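Local coordinates for endo-beta-1,4-glucanase (cellulase B) (Bacillus halodurans, PDB 4V2X), which hydrolyses beta-1,4-linked glucans as a family 5 glycoside hydrolase whose catalytic barrel is followed by an Ig-like module and a family 46 carbohydrate-binding module, at residues M65-L71 / Y103-P109; V315-F320 / I353-W358; N504-E510 / L560-S566. One frame throughout, in Å; residues are numbered along the deposited sequence.

Overall arrangement
Contacts 1 and 2 belong to the catalytic barrel, contact 3 to the carbohydrate-binding module. The first two meet where the barrel closes: strands 68-70 and 354-357 are neighbours, with Gly-68 N 2.8 Å from His-355 O and Asn-70 N 2.8 Å from Leu-357 O. Their centres lie about 8 Å apart. Arg-107 of contact 1 forms a salt bridge with Glu-319 of contact 2, whose side chain is about 5 Å from a bound cacodylate that probably came from the crystallisation liquor but may mark a pocket. Contact 3 is centred about 37 Å from contact 1 and 33 Å from contact 2 and touches neither.

Contact 1 (M65-L71 / Y103-P109); sequences MQPGWNL and YKSIRIP
Arg-107 and Asn-70 rise from neighbouring parallel strands on the same face of the sheet, but by different first torsions. The arginine sends CG anti to the backbone N (chi1 -176°) and runs extended to NE; the asparagine keeps CG beside its own N (chi1 -81°), which carries the amide over to the arginine. The two side chains lie alongside each other, and Arg-107 NH1 donates to Asn-70 OD1 at 2.9 Å. That oxygen sits at the guanidinium edge, nearly in its plane, although the amide plane is turned 74° from it. The extended arginine chain also passes alongside the same oxygen, with Arg-107 CB, CG and CD all 3.3 Å from Asn-70 OD1. Glu-319 and Glu-193 add salt bridges to NH1 and NE, and Asn-196 accepts from NH2, so the buried guanidinium is fixed against rotation. A leucine in its place would probably leave Asn-70 OD1 without its donor and both glutamates without their cationic mate.

Further back on this face, Ser-105 OG donates to Met-65 O at 2.7 Å. It also lies 3.2 Å from Gly-68 CA, filling the space that a beta carbon there would need. Trp-69 and Ile-106 point to the other face. Ile-106 CD1 touches Trp-69 CZ3 at the indole edge (3.9 Å), while Trp-69 CB sits over the Tyr-103 ring, 3.9 Å from its centroid. The indole NE1 is held by Asp-359. Backbone bonds from Trp-69 N to Ser-105 O, Arg-107 N to Trp-69 O and Leu-71 N to Arg-107 O set the parallel register. With helix 92-100 covering Trp-69, Tyr-103 and Ile-106, these strands form the first beta-alpha-beta crossover of the (beta/alpha)8 barrel of the family 5 hydrolases.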
loop_
_atom_site.group_PDB
_atom_site.type_symbol
_atom_site.label_atom_id
_atom_site.label_comp_id
_atom_site.label_asym_id
_atom_site.label_seq_id
_atom_site.Cartn_x
_atom_site.Cartn_y
_atom_site.Cartn_z
ATOM N N MET A 65 -19.169 -24.643 -4.374
ATOM C CA MET A 65 -18.065 -25.142 -5.204
ATOM C C MET A 65 -17.373 -26.393 -4.644
ATOM O O MET A 65 -16.664 -27.078 -5.381
ATOM C CB MET A 65 -16.992 -24.066 -5.381
ATOM C CG MET A 65 -17.421 -22.821 -6.129
ATOM S SD MET A 65 -16.177 -21.516 -6.020
ATOM C CE MET A 65 -14.793 -22.299 -6.841
ATOM N N GLN A 66 -17.544 -26.670 -3.354
ATOM C CA GLN A 66 -16.782 -27.730 -2.680
ATOM C C GLN A 66 -17.242 -29.124 -3.121
ATOM O O GLN A 66 -18.441 -29.382 -3.076
ATOM C CB GLN A 66 -16.969 -27.595 -1.171
ATOM C CG GLN A 66 -16.067 -28.496 -0.350
ATOM C CD GLN A 66 -14.696 -27.892 -0.174
ATOM O OE1 GLN A 66 -13.953 -27.731 -1.141
ATOM N NE2 GLN A 66 -14.356 -27.543 1.062
ATOM N N PRO A 67 -16.356 -30.035 -3.544
ATOM C CA PRO A 67 -14.921 -29.850 -3.698
ATOM C C PRO A 67 -14.552 -29.578 -5.148
ATOM O O PRO A 67 -15.328 -29.894 -6.050
ATOM C CB PRO A 67 -14.379 -31.219 -3.307
ATOM C CG PRO A 67 -15.407 -32.154 -3.846
ATOM C CD PRO A 67 -16.731 -31.449 -3.720
ATOM N N GLY A 68 -13.347 -29.062 -5.367
ATOM C CA GLY A 68 -12.897 -28.684 -6.703
ATOM C C GLY A 68 -11.724 -29.483 -7.237
ATOM O O GLY A 68 -11.020 -30.166 -6.488
ATOM N N TRP A 69 -11.504 -29.362 -8.541
ATOM C CA TRP A 69 -10.460 -30.094 -9.242
ATOM C C TRP A 69 -9.862 -29.200 -10.326
ATOM O O TRP A 69 -10.598 -28.480 -11.008
ATOM C CB TRP A 69 -11.093 -31.346 -9.848
ATOM C CG TRP A 69 -10.177 -32.270 -10.583
ATOM C CD1 TRP A 69 -9.421 -33.267 -10.047
ATOM C CD2 TRP A 69 -9.969 -32.325 -11.995
ATOM N NE1 TRP A 69 -8.743 -33.932 -11.034
ATOM C CE2 TRP A 69 -9.059 -33.373 -12.241
ATOM C CE3 TRP A 69 -10.463 -31.591 -13.083
ATOM C CZ2 TRP A 69 -8.630 -33.704 -13.523
ATOM C CZ3 TRP A 69 -10.039 -31.923 -14.357
ATOM C CH2 TRP A 69 -9.126 -32.969 -14.566
ATOM N N ASN A 70 -8.538 -29.232 -10.468
ATOM C CA ASN A 70 -7.840 -28.494 -11.524
ATOM C C ASN A 70 -7.590 -29.368 -12.740
ATOM O O ASN A 70 -7.075 -30.478 -12.617
ATOM C CB ASN A 70 -6.462 -28.005 -11.072
ATOM C CG ASN A 70 -6.513 -26.735 -10.255
ATOM O OD1 ASN A 70 -6.298 -25.643 -10.777
ATOM N ND2 ASN A 70 -6.752 -26.875 -8.955
ATOM N N LEU A 71 -7.935 -28.842 -13.907
ATOM C CA LEU A 71 -7.534 -29.399 -15.183
ATOM C C LEU A 71 -6.103 -28.942 -15.462
ATOM O O LEU A 71 -5.863 -28.049 -16.273
ATOM C CB LEU A 71 -8.494 -28.907 -16.272
ATOM C CG LEU A 71 -8.292 -29.435 -17.684
ATOM C CD1 LEU A 71 -8.588 -30.925 -17.751
ATOM C CD2 LEU A 71 -9.175 -28.652 -18.638
ATOM N N TYR A 103 -16.917 -33.969 -7.747
ATOM C CA TYR A 103 -16.418 -32.600 -7.832
ATOM C C TYR A 103 -17.525 -31.656 -8.282
ATOM O O TYR A 103 -18.306 -31.986 -9.175
ATOM C CB TYR A 103 -15.177 -32.521 -8.737
ATOM C CG TYR A 103 -13.987 -33.185 -8.077
ATOM C CD1 TYR A 103 -13.303 -32.549 -7.048
ATOM C CD2 TYR A 103 -13.576 -34.464 -8.442
ATOM C CE1 TYR A 103 -12.236 -33.157 -6.415
ATOM C CE2 TYR A 103 -12.508 -35.086 -7.808
ATOM C CZ TYR A 103 -11.842 -34.431 -6.798
ATOM O OH TYR A 103 -10.783 -35.035 -6.154
ATOM N N LYS A 104 -17.604 -30.504 -7.619
ATOM C CA LYS A 104 -18.643 -29.506 -7.868
ATOM C C LYS A 104 -18.087 -28.267 -8.577
ATOM O O LYS A 104 -18.845 -27.401 -9.013
ATOM C CB LYS A 104 -19.298 -29.087 -6.550
ATOM C CG LYS A 104 -20.042 -30.197 -5.806
ATOM C CD LYS A 104 -21.244 -30.707 -6.574
ATOM C CE LYS A 104 -22.022 -31.736 -5.761
ATOM N NZ LYS A 104 -23.129 -32.349 -6.553
ATOM N N SER A 105 -16.766 -28.186 -8.689
ATOM C CA SER A 105 -16.128 -27.074 -9.372
ATOM C C SER A 105 -14.862 -27.544 -10.079
ATOM O O SER A 105 -14.218 -28.519 -9.672
ATOM C CB SER A 105 -15.806 -25.946 -8.394
ATOM O OG SER A 105 -14.970 -26.397 -7.343
ATOM N N ILE A 106 -14.533 -26.847 -11.159
ATOM C CA ILE A 106 -13.342 -27.141 -11.938
ATOM C C ILE A 106 -12.609 -25.840 -12.214
ATOM O O ILE A 106 -13.221 -24.852 -12.622
ATOM C CB ILE A 106 -13.674 -27.880 -13.255
ATOM C CG1 ILE A 106 -12.390 -28.222 -14.018
ATOM C CG2 ILE A 106 -14.612 -27.062 -14.137
ATOM C CD1 ILE A 106 -12.615 -29.116 -15.219
ATOM N N ARG A 107 -11.307 -25.839 -11.951
ATOM C CA ARG A 107 -10.443 -24.731 -12.338
ATOM C C ARG A 107 -9.785 -25.106 -13.656
ATOM O O ARG A 107 -9.197 -26.190 -13.779
ATOM C CB ARG A 107 -9.391 -24.480 -11.252
ATOM C CG ARG A 107 -8.480 -23.287 -11.503
ATOM C CD ARG A 107 -7.894 -22.825 -10.182
ATOM N NE ARG A 107 -6.919 -21.729 -10.243
ATOM C CZ ARG A 107 -5.598 -21.875 -10.359
ATOM N NH1 ARG A 107 -5.052 -23.079 -10.516
ATOM N NH2 ARG A 107 -4.812 -20.802 -10.339
ATOM N N ILE A 108 -9.915 -24.214 -14.640
ATOM C CA ILE A 108 -9.331 -24.382 -15.958
ATOM C C ILE A 108 -8.247 -23.317 -16.122
ATOM O O ILE A 108 -8.508 -22.214 -16.637
ATOM C CB ILE A 108 -10.399 -24.275 -17.073
ATOM C CG1 ILE A 108 -11.505 -25.316 -16.838
ATOM C CG2 ILE A 108 -9.762 -24.477 -18.449
ATOM C CD1 ILE A 108 -12.743 -25.118 -17.692
ATOM N N PRO A 109 -7.025 -23.622 -15.652
ATOM C CA PRO A 109 -5.959 -22.645 -15.815
ATOM C C PRO A 109 -5.600 -22.514 -17.295
ATOM O O PRO A 109 -5.603 -23.508 -18.015
ATOM C CB PRO A 109 -4.803 -23.244 -15.005
ATOM C CG PRO A 109 -5.059 -24.705 -14.996
ATOM C CD PRO A 109 -6.553 -24.850 -14.984
HETATM O O HOH W 1 -6.387 -26.179 -18.348
#

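Contact 2 (V315-F320 / I353-W358); sequences VVLGEF and ITHMLW
The last two strands of the (beta/alpha)8 barrel meet here, and Phe-320 and Glu-319 at the end of one pack against His-355, Leu-357 and Trp-358 of the other. Phe-320 holds its ring between the backbone N and the carbonyl carbon (chi1 75°), a setting that turns the phenyl group back across the neighbouring strand 354-357. Phe-320 CE1 reaches His-355 ND1 at 3.5 Å, with the two ring planes 84° apart in an oblique pairing. Leu-357 CD1 rests over one phenyl face, displaced toward the rim and 4.1 Å from Phe-320 CZ.

Glu-319 extends beyond CG beside Trp-358, the two side chains pointing the same way. Its CD lies 3.6 Å from Trp-358 CE3, and the carboxylate plane is inclined by 29° to the indole. OE1 is directed to Tyr-274 and OE2 to Arg-107, which fixes the carboxylate at the C-terminal end of the seventh barrel strand, the place where family 5 enzymes carry one of their catalytic glutamates.

Nearer the strand starts, Met-356 bends at its thioether and lays SD against Val-316 CG1 (3.7 Å). Leu-317 CB meets Ile-353 CG2 at 3.9 Å. Between them runs the parallel ladder: Leu-317 N donates to Thr-354 O at 2.7 Å, and Met-356 N to Leu-317 O. The bond from Phe-320 N to Met-356 O is weak, but the pairing ends firmly with Trp-358 N on Phe-320 O (3.0 Å).

Helix 334-350 connects the strands and packs on Leu-317, Phe-320, Ile-353 and His-355 through Leu-344 and Leu-348, while helix 291-309 covers Val-315 and Ile-353. Strand 267-273 flanks 315-320 on its far edge, and strand 68-70 bonds to His-355 and Leu-357, closing the barrel.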
loop_
_atom_site.group_PDB
_atom_site.type_symbol
_atom_site.label_atom_id
_atom_site.label_comp_id
_atom_site.label_asym_id
_atom_site.label_seq_id
_atom_site.Cartn_x
_atom_site.Cartn_y
_atom_site.Cartn_z
ATOM N N VAL A 315 -12.865 -17.884 0.825
ATOM C CA VAL A 315 -11.550 -18.281 0.344
ATOM C C VAL A 315 -11.648 -19.567 -0.456
ATOM O O VAL A 315 -12.260 -20.547 -0.000
ATOM C CB VAL A 315 -10.567 -18.501 1.515
ATOM C CG1 VAL A 315 -9.224 -19.032 1.016
ATOM C CG2 VAL A 315 -10.379 -17.201 2.280
ATOM N N VAL A 316 -11.045 -19.550 -1.649
ATOM C CA VAL A 316 -10.832 -20.757 -2.421
ATOM C C VAL A 316 -9.341 -21.076 -2.381
ATOM O O VAL A 316 -8.504 -20.246 -2.744
ATOM C CB VAL A 316 -11.310 -20.617 -3.879
ATOM C CG1 VAL A 316 -10.859 -21.815 -4.709
ATOM C CG2 VAL A 316 -12.827 -20.490 -3.931
ATOM N N LEU A 317 -9.023 -22.272 -1.897
ATOM C CA LEU A 317 -7.682 -22.814 -2.004
ATOM C C LEU A 317 -7.593 -23.351 -3.429
ATOM O O LEU A 317 -8.024 -24.471 -3.706
ATOM C CB LEU A 317 -7.490 -23.912 -0.954
ATOM C CG LEU A 317 -6.132 -24.597 -0.899
ATOM C CD1 LEU A 317 -5.026 -23.608 -0.572
ATOM C CD2 LEU A 317 -6.168 -25.712 0.137
ATOM N N GLY A 318 -7.087 -22.520 -4.343
ATOM C CA GLY A 318 -7.214 -22.772 -5.786
ATOM C C GLY A 318 -6.391 -23.935 -6.306
ATOM O O GLY A 318 -6.682 -24.478 -7.380
ATOM N N GLU A 319 -5.341 -24.277 -5.555
ATOM C CA GLU A 319 -4.525 -25.455 -5.803
ATOM C C GLU A 319 -4.042 -26.009 -4.483
ATOM O O GLU A 319 -3.593 -25.250 -3.619
ATOM C CB GLU A 319 -3.282 -25.098 -6.610
ATOM C CG GLU A 319 -3.552 -24.523 -7.989
ATOM C CD GLU A 319 -2.282 -24.231 -8.759
ATOM O OE1 GLU A 319 -1.202 -24.637 -8.293
ATOM O OE2 GLU A 319 -2.359 -23.586 -9.828
ATOM N N PHE A 320 -4.095 -27.326 -4.333
ATOM C CA PHE A 320 -3.370 -27.972 -3.245
ATOM C C PHE A 320 -2.861 -29.330 -3.672
ATOM O O PHE A 320 -3.344 -29.915 -4.643
ATOM C CB PHE A 320 -4.206 -28.074 -1.962
ATOM C CG PHE A 320 -5.274 -29.131 -1.997
ATOM C CD1 PHE A 320 -6.495 -28.888 -2.615
ATOM C CD2 PHE A 320 -5.076 -30.365 -1.378
ATOM C CE1 PHE A 320 -7.488 -29.853 -2.638
ATOM C CE2 PHE A 320 -6.067 -31.333 -1.402
ATOM C CZ PHE A 320 -7.275 -31.081 -2.031
ATOM N N ILE A 353 -13.151 -23.477 4.022
ATOM C CA ILE A 353 -12.336 -23.145 2.859
ATOM C C ILE A 353 -12.606 -24.156 1.748
ATOM O O ILE A 353 -12.446 -25.363 1.928
ATOM C CB ILE A 353 -10.839 -23.092 3.228
ATOM C CG1 ILE A 353 -10.579 -21.886 4.149
ATOM C CG2 ILE A 353 -9.978 -22.985 1.969
ATOM C CD1 ILE A 353 -9.243 -21.909 4.862
ATOM N N THR A 354 -13.030 -23.657 0.593
ATOM C CA THR A 354 -13.221 -24.511 -0.572
ATOM C C THR A 354 -11.858 -24.834 -1.189
ATOM O O THR A 354 -11.023 -23.951 -1.342
ATOM C CB THR A 354 -14.168 -23.845 -1.583
ATOM O OG1 THR A 354 -15.509 -23.937 -1.076
ATOM C CG2 THR A 354 -14.092 -24.507 -2.950
ATOM N N HIS A 355 -11.642 -26.101 -1.540
ATOM C CA HIS A 355 -10.331 -26.549 -2.031
ATOM C C HIS A 355 -10.434 -27.140 -3.428
ATOM O O HIS A 355 -11.442 -27.740 -3.784
ATOM C CB HIS A 355 -9.682 -27.549 -1.062
ATOM C CG HIS A 355 -10.581 -28.676 -0.656
ATOM N ND1 HIS A 355 -10.825 -29.765 -1.466
ATOM C CD2 HIS A 355 -11.315 -28.869 0.464
ATOM C CE1 HIS A 355 -11.673 -30.578 -0.863
ATOM N NE2 HIS A 355 -11.979 -30.062 0.312
ATOM N N MET A 356 -9.384 -26.952 -4.219
ATOM C CA MET A 356 -9.341 -27.482 -5.567
ATOM C C MET A 356 -8.028 -28.226 -5.771
ATOM O O MET A 356 -6.954 -27.628 -5.728
ATOM C CB MET A 356 -9.502 -26.350 -6.587
ATOM C CG MET A 356 -10.582 -25.345 -6.203
ATOM S SD MET A 356 -11.041 -24.210 -7.519
ATOM C CE MET A 356 -11.957 -25.313 -8.605
ATOM N N LEU A 357 -8.125 -29.538 -5.994
ATOM C CA LEU A 357 -6.957 -30.392 -6.121
ATOM C C LEU A 357 -6.164 -30.042 -7.355
ATOM O O LEU A 357 -6.733 -29.886 -8.446
ATOM C CB LEU A 357 -7.376 -31.859 -6.225
ATOM C CG LEU A 357 -6.244 -32.876 -6.397
ATOM C CD1 LEU A 357 -5.451 -33.012 -5.110
ATOM C CD2 LEU A 357 -6.825 -34.209 -6.838
ATOM N N TRP A 358 -4.850 -29.916 -7.200
ATOM C CA TRP A 358 -3.984 -29.772 -8.363
ATOM C C TRP A 358 -3.767 -31.142 -8.987
ATOM O O TRP A 358 -3.154 -32.017 -8.376
ATOM C CB TRP A 358 -2.634 -29.145 -8.009
ATOM C CG TRP A 358 -1.787 -29.020 -9.233
ATOM C CD1 TRP A 358 -0.681 -29.748 -9.542
ATOM C CD2 TRP A 358 -2.026 -28.161 -10.346
ATOM N NE1 TRP A 358 -0.198 -29.383 -10.776
ATOM C CE2 TRP A 358 -1.008 -28.407 -11.290
ATOM C CE3 TRP A 358 -2.997 -27.195 -10.635
ATOM C CZ2 TRP A 358 -0.930 -27.718 -12.496
ATOM C CZ3 TRP A 358 -2.922 -26.519 -11.836
ATOM C CH2 TRP A 358 -1.891 -26.778 -12.747
#

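Contact 3 (N504-E510 / L560-S566); sequences NSLATME and LTFHFWS. With GOL (glycerol), chain F.
Met-509 and Phe-562 face each other across an antiparallel pair and point to the same side of the sheet. From CB, which just reaches the ring rim, the methionine chain leaves with CG anti to the backbone N (chi1 -176°). That torsion sets CG over the phenyl face, 3.8 Å from the centroid of the Phe-562 ring in a CH-pi contact. SD follows at the rim, 3.4 Å from Phe-562 CE2, an oblique Met-aromatic contact. The chain then bends, and CE ends 4.1 Å from Leu-560 CD2. Leu-506 CD1 comes to the edge of the same ring while lying over a face of Phe-564.

On the opposite face Glu-510 crosses obliquely to His-563. His-563 NE2 donates to Glu-510 OE2 at 2.7 Å, close to the imidazole plane and on the anti side of the carboxylate, whose plane is turned 33° from the ring. Ser-526 binds the other carboxylate oxygen. Ala-507 and Thr-508 both face His-563 in a classic beta bulge: Ala-507 N donates to His-563 O at 2.8 Å, and Thr-508 N more weakly to the same oxygen. The Ala-507 methyl lies over the five-membered ring of Trp-565, 3.4 Å from Trp-565 CE2. Past the strand ends, Ser-566 OG donates to Asn-504 OD1 at 2.6 Å.

The carbohydrate-binding module thus has two unlike sheet faces here. Met-509 and Phe-562 join Met-543 and Leu-545 of strand 542-545 in an apolar core, whereas the short histidine-carboxylate bond is likely to favour a protonated imidazole on the polar face. Trp-565 touches Arg-288 and Gln-333, and beside it a glycerol, probably from the crystallisation liquor, bonds to Ala-507 O, so hydrophobic and hydrogen-bonding groups meet where this module approaches the catalytic barrel.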
loop_
_atom_site.group_PDB
_atom_site.type_symbol
_atom_site.label_atom_id
_atom_site.label_comp_id
_atom_site.label_asym_id
_atom_site.label_seq_id
_atom_site.Cartn_x
_atom_site.Cartn_y
_atom_site.Cartn_z
ATOM N N ASN A 504 12.503 -54.401 1.339
ATOM C CA ASN A 504 12.507 -53.092 1.991
ATOM C C ASN A 504 12.116 -51.958 1.062
ATOM O O ASN A 504 12.302 -52.038 -0.154
ATOM C CB ASN A 504 13.885 -52.781 2.571
ATOM C CG ASN A 504 14.254 -53.699 3.706
ATOM O OD1 ASN A 504 13.869 -53.461 4.850
ATOM N ND2 ASN A 504 14.998 -54.762 3.399
ATOM N N SER A 505 11.574 -50.902 1.665
ATOM C CA SER A 505 11.271 -49.660 0.973
ATOM C C SER A 505 12.189 -48.571 1.521
ATOM O O SER A 505 12.318 -48.424 2.738
ATOM C CB SER A 505 9.810 -49.279 1.205
ATOM O OG SER A 505 9.519 -47.992 0.696
ATOM N N LEU A 506 12.827 -47.820 0.628
ATOM C CA LEU A 506 13.754 -46.776 1.051
ATOM C C LEU A 506 12.990 -45.540 1.493
ATOM O O LEU A 506 12.109 -45.077 0.783
ATOM C CB LEU A 506 14.706 -46.416 -0.091
ATOM C CG LEU A 506 15.745 -45.321 0.191
ATOM C CD1 LEU A 506 16.776 -45.781 1.206
ATOM C CD2 LEU A 506 16.421 -44.903 -1.103
ATOM N N ALA A 507 13.358 -44.991 2.651
ATOM C CA ALA A 507 12.743 -43.769 3.167
ATOM C C ALA A 507 13.539 -42.517 2.783
ATOM O O ALA A 507 12.986 -41.558 2.241
ATOM C CB ALA A 507 12.599 -43.856 4.678
ATOM N N THR A 508 14.832 -42.533 3.067
ATOM C CA THR A 508 15.688 -41.390 2.739
ATOM C C THR A 508 17.170 -41.792 2.791
ATOM O O THR A 508 17.517 -42.934 3.129
ATOM C CB THR A 508 15.355 -40.169 3.643
ATOM O OG1 THR A 508 16.110 -39.005 3.241
ATOM C CG2 THR A 508 15.588 -40.500 5.110
ATOM N N MET A 509 18.028 -40.860 2.398
ATOM C CA MET A 509 19.458 -41.104 2.309
ATOM C C MET A 509 20.193 -39.880 2.829
ATOM O O MET A 509 19.903 -38.762 2.409
ATOM C CB MET A 509 19.875 -41.363 0.862
ATOM C CG MET A 509 21.347 -41.729 0.708
ATOM S SD MET A 509 21.991 -41.546 -0.966
ATOM C CE MET A 509 22.126 -39.764 -1.101
ATOM N N GLU A 510 21.136 -40.108 3.738
ATOM C CA GLU A 510 22.048 -39.067 4.186
ATOM C C GLU A 510 23.353 -39.130 3.413
ATOM O O GLU A 510 23.776 -40.204 2.985
ATOM C CB GLU A 510 22.371 -39.225 5.673
ATOM C CG GLU A 510 21.198 -39.034 6.604
ATOM C CD GLU A 510 21.620 -39.167 8.040
ATOM O OE1 GLU A 510 22.110 -38.169 8.601
ATOM O OE2 GLU A 510 21.472 -40.281 8.586
ATOM N N LEU A 560 27.436 -42.422 2.903
ATOM C CA LEU A 560 26.004 -42.437 2.679
ATOM C C LEU A 560 25.353 -43.309 3.739
ATOM O O LEU A 560 25.925 -44.315 4.158
ATOM C CB LEU A 560 25.688 -43.002 1.296
ATOM C CG LEU A 560 26.337 -42.302 0.108
ATOM C CD1 LEU A 560 25.935 -43.002 -1.179
ATOM C CD2 LEU A 560 25.960 -40.832 0.057
ATOM N N THR A 561 24.159 -42.922 4.171
ATOM C CA THR A 561 23.383 -43.742 5.088
ATOM C C THR A 561 21.974 -43.863 4.526
ATOM O O THR A 561 21.264 -42.869 4.378
ATOM C CB THR A 561 23.346 -43.145 6.502
ATOM O OG1 THR A 561 24.685 -42.917 6.964
ATOM C CG2 THR A 561 22.614 -44.082 7.468
ATOM N N PHE A 562 21.595 -45.089 4.192
ATOM C CA PHE A 562 20.287 -45.373 3.651
ATOM C C PHE A 562 19.393 -45.854 4.773
ATOM O O PHE A 562 19.731 -46.805 5.472
ATOM C CB PHE A 562 20.388 -46.420 2.547
ATOM C CG PHE A 562 21.156 -45.947 1.353
ATOM C CD1 PHE A 562 22.530 -46.089 1.298
ATOM C CD2 PHE A 562 20.499 -45.343 0.290
ATOM C CE1 PHE A 562 23.241 -45.638 0.197
ATOM C CE2 PHE A 562 21.198 -44.896 -0.812
ATOM C CZ PHE A 562 22.573 -45.045 -0.861
ATOM N N HIS A 563 18.271 -45.158 4.935
ATOM C CA HIS A 563 17.278 -45.445 5.961
ATOM C C HIS A 563 16.075 -46.097 5.310
ATOM O O HIS A 563 15.483 -45.530 4.400
ATOM C CB HIS A 563 16.845 -44.138 6.623
ATOM C CG HIS A 563 17.959 -43.407 7.306
ATOM N ND1 HIS A 563 18.239 -43.563 8.646
ATOM C CD2 HIS A 563 18.868 -42.520 6.835
ATOM C CE1 HIS A 563 19.269 -42.804 8.972
ATOM N NE2 HIS A 563 19.665 -42.156 7.893
ATOM N N PHE A 564 15.715 -47.288 5.783
ATOM C CA PHE A 564 14.571 -48.025 5.248
ATOM C C PHE A 564 13.419 -48.032 6.242
ATOM O O PHE A 564 13.623 -47.909 7.448
ATOM C CB PHE A 564 14.982 -49.455 4.882
ATOM C CG PHE A 564 16.049 -49.516 3.831
ATOM C CD1 PHE A 564 17.391 -49.410 4.179
ATOM C CD2 PHE A 564 15.712 -49.642 2.490
ATOM C CE1 PHE A 564 18.380 -49.447 3.209
ATOM C CE2 PHE A 564 16.694 -49.677 1.518
ATOM C CZ PHE A 564 18.029 -49.582 1.877
ATOM N N TRP A 565 12.206 -48.176 5.723
ATOM C CA TRP A 565 10.999 -48.099 6.547
ATOM C C TRP A 565 10.867 -49.224 7.579
ATOM O O TRP A 565 10.120 -49.095 8.549
ATOM C CB TRP A 565 9.760 -48.031 5.655
ATOM C CG TRP A 565 9.592 -46.671 5.065
ATOM C CD1 TRP A 565 9.786 -46.307 3.773
ATOM C CD2 TRP A 565 9.241 -45.481 5.772
ATOM N NE1 TRP A 565 9.563 -44.961 3.622
ATOM C CE2 TRP A 565 9.233 -44.429 4.839
ATOM C CE3 TRP A 565 8.935 -45.201 7.109
ATOM C CZ2 TRP A 565 8.910 -43.116 5.194
ATOM C CZ3 TRP A 565 8.618 -43.897 7.461
ATOM C CH2 TRP A 565 8.610 -42.871 6.505
ATOM N N SER A 566 11.578 -50.322 7.350
ATOM C CA SER A 566 11.652 -51.425 8.301
ATOM C C SER A 566 12.466 -51.083 9.540
ATOM O O SER A 566 12.439 -51.830 10.512
ATOM C CB SER A 566 12.306 -52.629 7.630
ATOM O OG SER A 566 13.614 -52.293 7.205
HETATM C C1 GOL F . 8.378 -43.243 -0.784
HETATM O O1 GOL F . 8.313 -44.512 -1.442
HETATM C C2 GOL F . 9.455 -43.305 0.279
HETATM O O2 GOL F . 9.028 -44.176 1.326
HETATM C C3 GOL F . 9.732 -41.902 0.794
HETATM O O3 GOL F . 9.848 -41.863 2.220
HETATM O O HOH W 2 11.836 -51.174 4.480
#